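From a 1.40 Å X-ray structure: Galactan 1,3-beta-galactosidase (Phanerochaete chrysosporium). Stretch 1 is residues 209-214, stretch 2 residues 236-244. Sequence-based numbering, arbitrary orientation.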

ATOM      1  N   ALA A 209      -4.244  -6.843 -10.483  1.00 14.29           N
ATOM      2  CA  ALA A 209      -3.477  -7.866  -9.789  1.00 13.06           C
ATOM      3  C   ALA A 209      -2.120  -7.301  -9.382  1.00 10.81           C
ATOM      4  O   ALA A 209      -1.535  -6.511 -10.124  1.00 11.35           O
ATOM      5  CB  ALA A 209      -3.265  -9.077 -10.691  1.00 13.29           C
ATOM      6  N   PRO A 210      -1.604  -7.679  -8.216  1.00 10.35           N
ATOM      7  CA  PRO A 210      -0.272  -7.215  -7.817  1.00  9.78           C
ATOM      8  C   PRO A 210       0.789  -7.876  -8.681  1.00 12.11           C
ATOM      9  O   PRO A 210       0.582  -8.950  -9.248  1.00 10.70           O
ATOM     10  CB  PRO A 210      -0.159  -7.696  -6.365  1.00 10.02           C
ATOM     11  CG  PRO A 210      -0.984  -8.947  -6.361  1.00 10.85           C
ATOM     12  CD  PRO A 210      -2.169  -8.634  -7.246  1.00 10.13           C
ATOM     13  N   ASN A 211       1.940  -7.213  -8.782  1.00  9.20           N
ATOM     14  CA  ASN A 211       3.082  -7.788  -9.482  1.00  9.04           C
ATOM     15  C   ASN A 211       4.358  -7.390  -8.744  1.00  8.59           C
ATOM     16  O   ASN A 211       4.305  -6.537  -7.845  1.00  8.53           O
ATOM     17  CB  ASN A 211       3.105  -7.379 -10.963  1.00 10.40           C
ATOM     18  CG  ASN A 211       3.192  -5.878 -11.162  1.00 11.13           C
ATOM     19  OD1 ASN A 211       4.219  -5.262 -10.880  1.00 11.18           O
ATOM     20  ND2 ASN A 211       2.105  -5.282 -11.636  1.00 10.39           N
ATOM     21  N   PRO A 212       5.517  -7.993  -9.058  1.00  8.58           N
ATOM     22  CA  PRO A 212       6.756  -7.608  -8.367  1.00 10.80           C
ATOM     23  C   PRO A 212       7.162  -6.182  -8.715  1.00  9.65           C
ATOM     24  O   PRO A 212       7.521  -5.890  -9.860  1.00 10.28           O
ATOM     25  CB  PRO A 212       7.780  -8.627  -8.893  1.00 10.78           C
ATOM     26  CG  PRO A 212       6.952  -9.792  -9.339  1.00 10.85           C
ATOM     27  CD  PRO A 212       5.711  -9.182  -9.910  1.00  8.93           C
ATOM     28  N   ASN A 213       7.110  -5.293  -7.726  1.00  7.80           N
ATOM     29  CA  ASN A 213       7.488  -3.904  -7.942  1.00  7.32           C
ATOM     30  C   ASN A 213       9.012  -3.773  -7.967  1.00  7.61           C
ATOM     31  O   ASN A 213       9.743  -4.595  -7.400  1.00 10.09           O
ATOM     32  CB  ASN A 213       6.882  -3.005  -6.857  1.00  8.39           C
ATOM     33  CG  ASN A 213       5.399  -2.693  -7.082  1.00  8.40           C
ATOM     34  OD1 ASN A 213       4.906  -1.670  -6.609  1.00  9.64           O
ATOM     35  ND2 ASN A 213       4.679  -3.577  -7.764  1.00  8.45           N
ATOM     36  N   LYS A 214       9.486  -2.725  -8.639  1.00  8.00           N
ATOM     37  CA  LYS A 214      10.894  -2.588  -8.986  1.00  8.86           C
ATOM     38  C   LYS A 214      11.443  -1.241  -8.530  1.00 10.42           C
ATOM     39  O   LYS A 214      10.708  -0.260  -8.388  1.00  9.91           O
ATOM     40  CB  LYS A 214      11.121  -2.683 -10.506  1.00  9.72           C
ATOM     41  CG  LYS A 214      10.477  -3.879 -11.177  1.00 10.77           C
ATOM     42  CD  LYS A 214      11.166  -5.179 -10.802  1.00 13.28           C
ATOM     43  CE  LYS A 214      10.540  -6.351 -11.545  1.00 12.57           C
ATOM     44  NZ  LYS A 214      11.168  -7.642 -11.135  1.00 16.67           N
ATOM     45  N   THR A 236       6.065 -13.148  -4.095  1.00  8.98           N
ATOM     46  CA  THR A 236       5.053 -12.539  -3.236  1.00 11.10           C
ATOM     47  C   THR A 236       4.298 -11.396  -3.898  1.00  9.61           C
ATOM     48  O   THR A 236       3.338 -10.902  -3.304  1.00  9.49           O
ATOM     49  CB  THR A 236       5.647 -12.003  -1.922  1.00 10.85           C
ATOM     50  OG1 THR A 236       6.426 -10.831  -2.177  1.00 10.06           O
ATOM     51  CG2 THR A 236       6.496 -13.051  -1.208  1.00  9.78           C
ATOM     52  N   ARG A 237       4.727 -10.945  -5.078  1.00  8.97           N
ATOM     53  CA  ARG A 237       4.070  -9.841  -5.774  1.00  9.98           C
ATOM     54  C   ARG A 237       4.008  -8.607  -4.873  1.00  9.08           C
ATOM     55  O   ARG A 237       2.943  -8.043  -4.603  1.00  8.88           O
ATOM     56  CB  ARG A 237       2.691 -10.253  -6.291  1.00 10.00           C
ATOM     57  CG  ARG A 237       2.712 -11.579  -7.050  1.00  9.94           C
ATOM     58  CD  ARG A 237       1.324 -12.031  -7.478  1.00 11.43           C
ATOM     59  NE  ARG A 237       0.480 -12.292  -6.317  1.00 11.30           N
ATOM     60  CZ  ARG A 237      -0.838 -12.446  -6.365  1.00 12.61           C
ATOM     61  NH1 ARG A 237      -1.492 -12.364  -7.522  1.00 14.90           N
ATOM     62  NH2 ARG A 237      -1.516 -12.652  -5.239  1.00 11.47           N
ATOM     63  N   THR A 238       5.195  -8.200  -4.411  1.00  8.72           N
ATOM     64  CA  THR A 238       5.350  -7.082  -3.480  1.00  8.85           C
ATOM     65  C   THR A 238       4.549  -7.316  -2.207  1.00  8.56           C
ATOM     66  O   THR A 238       3.905  -6.409  -1.674  1.00  9.50           O
ATOM     67  CB  THR A 238       5.043  -5.721  -4.115  1.00  7.56           C
ATOM     68  OG1 THR A 238       5.476  -5.721  -5.479  1.00  8.66           O
ATOM     69  CG2 THR A 238       5.814  -4.616  -3.400  1.00 10.64           C
ATOM     70  N   TRP A 239       4.609  -8.546  -1.694  1.00  9.00           N
ATOM     71  CA  TRP A 239       3.823  -8.907  -0.515  1.00  8.87           C
ATOM     72  C   TRP A 239       2.354  -8.549  -0.723  1.00  8.93           C
ATOM     73  O   TRP A 239       1.677  -8.031   0.170  1.00 10.41           O
ATOM     74  CB  TRP A 239       4.403  -8.273   0.757  1.00  8.67           C
ATOM     75  CG  TRP A 239       5.784  -8.785   1.074  1.00 10.33           C
ATOM     76  CD1 TRP A 239       6.962  -8.118   0.918  1.00 10.99           C
ATOM     77  CD2 TRP A 239       6.123 -10.096   1.549  1.00  9.91           C
ATOM     78  NE1 TRP A 239       8.010  -8.921   1.291  1.00 11.01           N
ATOM     79  CE2 TRP A 239       7.524 -10.136   1.696  1.00 10.60           C
ATOM     80  CE3 TRP A 239       5.373 -11.224   1.902  1.00 11.35           C
ATOM     81  CZ2 TRP A 239       8.201 -11.270   2.155  1.00 11.79           C
ATOM     82  CZ3 TRP A 239       6.046 -12.351   2.370  1.00 12.24           C
ATOM     83  CH2 TRP A 239       7.444 -12.361   2.495  1.00 13.26           C
ATOM     84  N   TYR A 240       1.865  -8.836  -1.932  1.00  7.35           N
ATOM     85  CA  TYR A 240       0.516  -8.484  -2.387  1.00  7.64           C
ATOM     86  C   TYR A 240       0.210  -6.994  -2.174  1.00  8.15           C
ATOM     87  O   TYR A 240      -0.572  -6.593  -1.303  1.00  8.49           O
ATOM     88  CB  TYR A 240      -0.544  -9.393  -1.757  1.00  8.80           C
ATOM     89  CG  TYR A 240      -1.845  -9.465  -2.527  1.00  8.64           C
ATOM     90  CD1 TYR A 240      -2.361  -8.367  -3.220  1.00 11.71           C
ATOM     91  CD2 TYR A 240      -2.565 -10.650  -2.558  1.00 10.11           C
ATOM     92  CE1 TYR A 240      -3.572  -8.465  -3.931  1.00  9.86           C
ATOM     93  CE2 TYR A 240      -3.733 -10.756  -3.249  1.00 11.19           C
ATOM     94  CZ  TYR A 240      -4.242  -9.681  -3.922  1.00  9.25           C
ATOM     95  OH  TYR A 240      -5.415  -9.848  -4.600  1.00 11.57           O
ATOM     96  N   SER A 241       0.834  -6.172  -3.018  1.00  7.97           N
ATOM     97  CA  SER A 241       0.601  -4.735  -2.953  1.00  8.25           C
ATOM     98  C   SER A 241       1.089  -4.092  -4.239  1.00  7.54           C
ATOM     99  O   SER A 241       1.693  -4.740  -5.102  1.00  8.51           O
ATOM    100  CB  SER A 241       1.262  -4.117  -1.714  1.00 12.64           C
ATOM    101  OG  SER A 241       2.661  -3.983  -1.898  1.00  9.60           O
ATOM    102  N   GLN A 242       0.810  -2.796  -4.351  1.00  8.24           N
ATOM    103  CA  GLN A 242       1.250  -1.976  -5.471  1.00  8.02           C
ATOM    104  C   GLN A 242       1.670  -0.626  -4.919  1.00  8.33           C
ATOM    105  O   GLN A 242       0.954  -0.039  -4.099  1.00  8.16           O
ATOM    106  CB  GLN A 242       0.124  -1.772  -6.485  1.00  7.66           C
ATOM    107  CG  GLN A 242       0.584  -1.026  -7.731  1.00  8.72           C
ATOM    108  CD  GLN A 242      -0.529  -0.790  -8.721  1.00  8.83           C
ATOM    109  OE1 GLN A 242      -1.691  -0.652  -8.348  1.00 10.64           O
ATOM    110  NE2 GLN A 242      -0.180  -0.753 -10.006  1.00  9.40           N
ATOM    111  N   ASN A 243       2.825  -0.139  -5.376  1.00  8.05           N
ATOM    112  CA  ASN A 243       3.377   1.117  -4.885  1.00  6.70           C
ATOM    113  C   ASN A 243       2.356   2.245  -4.969  1.00  6.82           C
ATOM    114  O   ASN A 243       1.577   2.337  -5.922  1.00  7.65           O
ATOM    115  CB  ASN A 243       4.590   1.487  -5.736  1.00  7.10           C
ATOM    116  CG  ASN A 243       5.409   2.590  -5.116  1.00  6.80           C
ATOM    117  OD1 ASN A 243       5.750   2.530  -3.940  1.00  8.81           O
ATOM    118  ND2 ASN A 243       5.744   3.600  -5.903  1.00  7.38           N
ATOM    119  N   ALA A 244       2.394   3.125  -3.960  1.00  7.65           N
ATOM    120  CA  ALA A 244       1.570   4.336  -3.936  1.00  7.65           C
ATOM    121  C   ALA A 244       2.416   5.565  -3.614  1.00  8.48           C
ATOM    122  O   ALA A 244       2.319   6.593  -4.300  1.00  7.59           O
ATOM    123  CB  ALA A 244       0.428   4.229  -2.927  1.00  8.44           C
TER
HETATM  124  O   HOH W   1       1.847  -4.369  -7.900  1.00  8.56           O

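Two direct hydrogen bonds join the stretches. Thr-238, whose CB points toward the loop, donates from OG1 to the carbonyl O of Asn-211 at 2.8 Å; the same OG1 lies 2.8 Å from the backbone N of Asn-213, so this hydroxyl sits against the main chain on both sides of Pro-212, which as a proline has no N-H to offer. Farther along, the backbone N of Asn-243 donates to OD1 of Asn-213 at 2.9 Å, giving the amide of a strand residue a side-chain acceptor from the loop. Asn-213 ND2, the other end of that carboxamide, turns back on its own stretch and makes a weak hydrogen bond with Asn-211 O (3.0 Å).

A water extends this polar network. It accepts from Asn-211 N (3.0 Å) and Asn-213 ND2 (2.9 Å) and donates to Ser-241 O (2.8 Å), so that the Ser-241 carbonyl, which has no direct hydrogen bond across the contact, is tied to the loop through the water.

The apolar part centres on Pro-210, the residue most covered by the opposing stretch. Its CG lies over one face of the Tyr-240 ring, 3.8 Å from the centroid and 26° off the normal, a CH-pi contact. The same CG approaches Arg-237 CZ to 3.5 Å over a face of the guanidinium, whose NH1 and NH2 are hydrogen-bonded elsewhere in the structure.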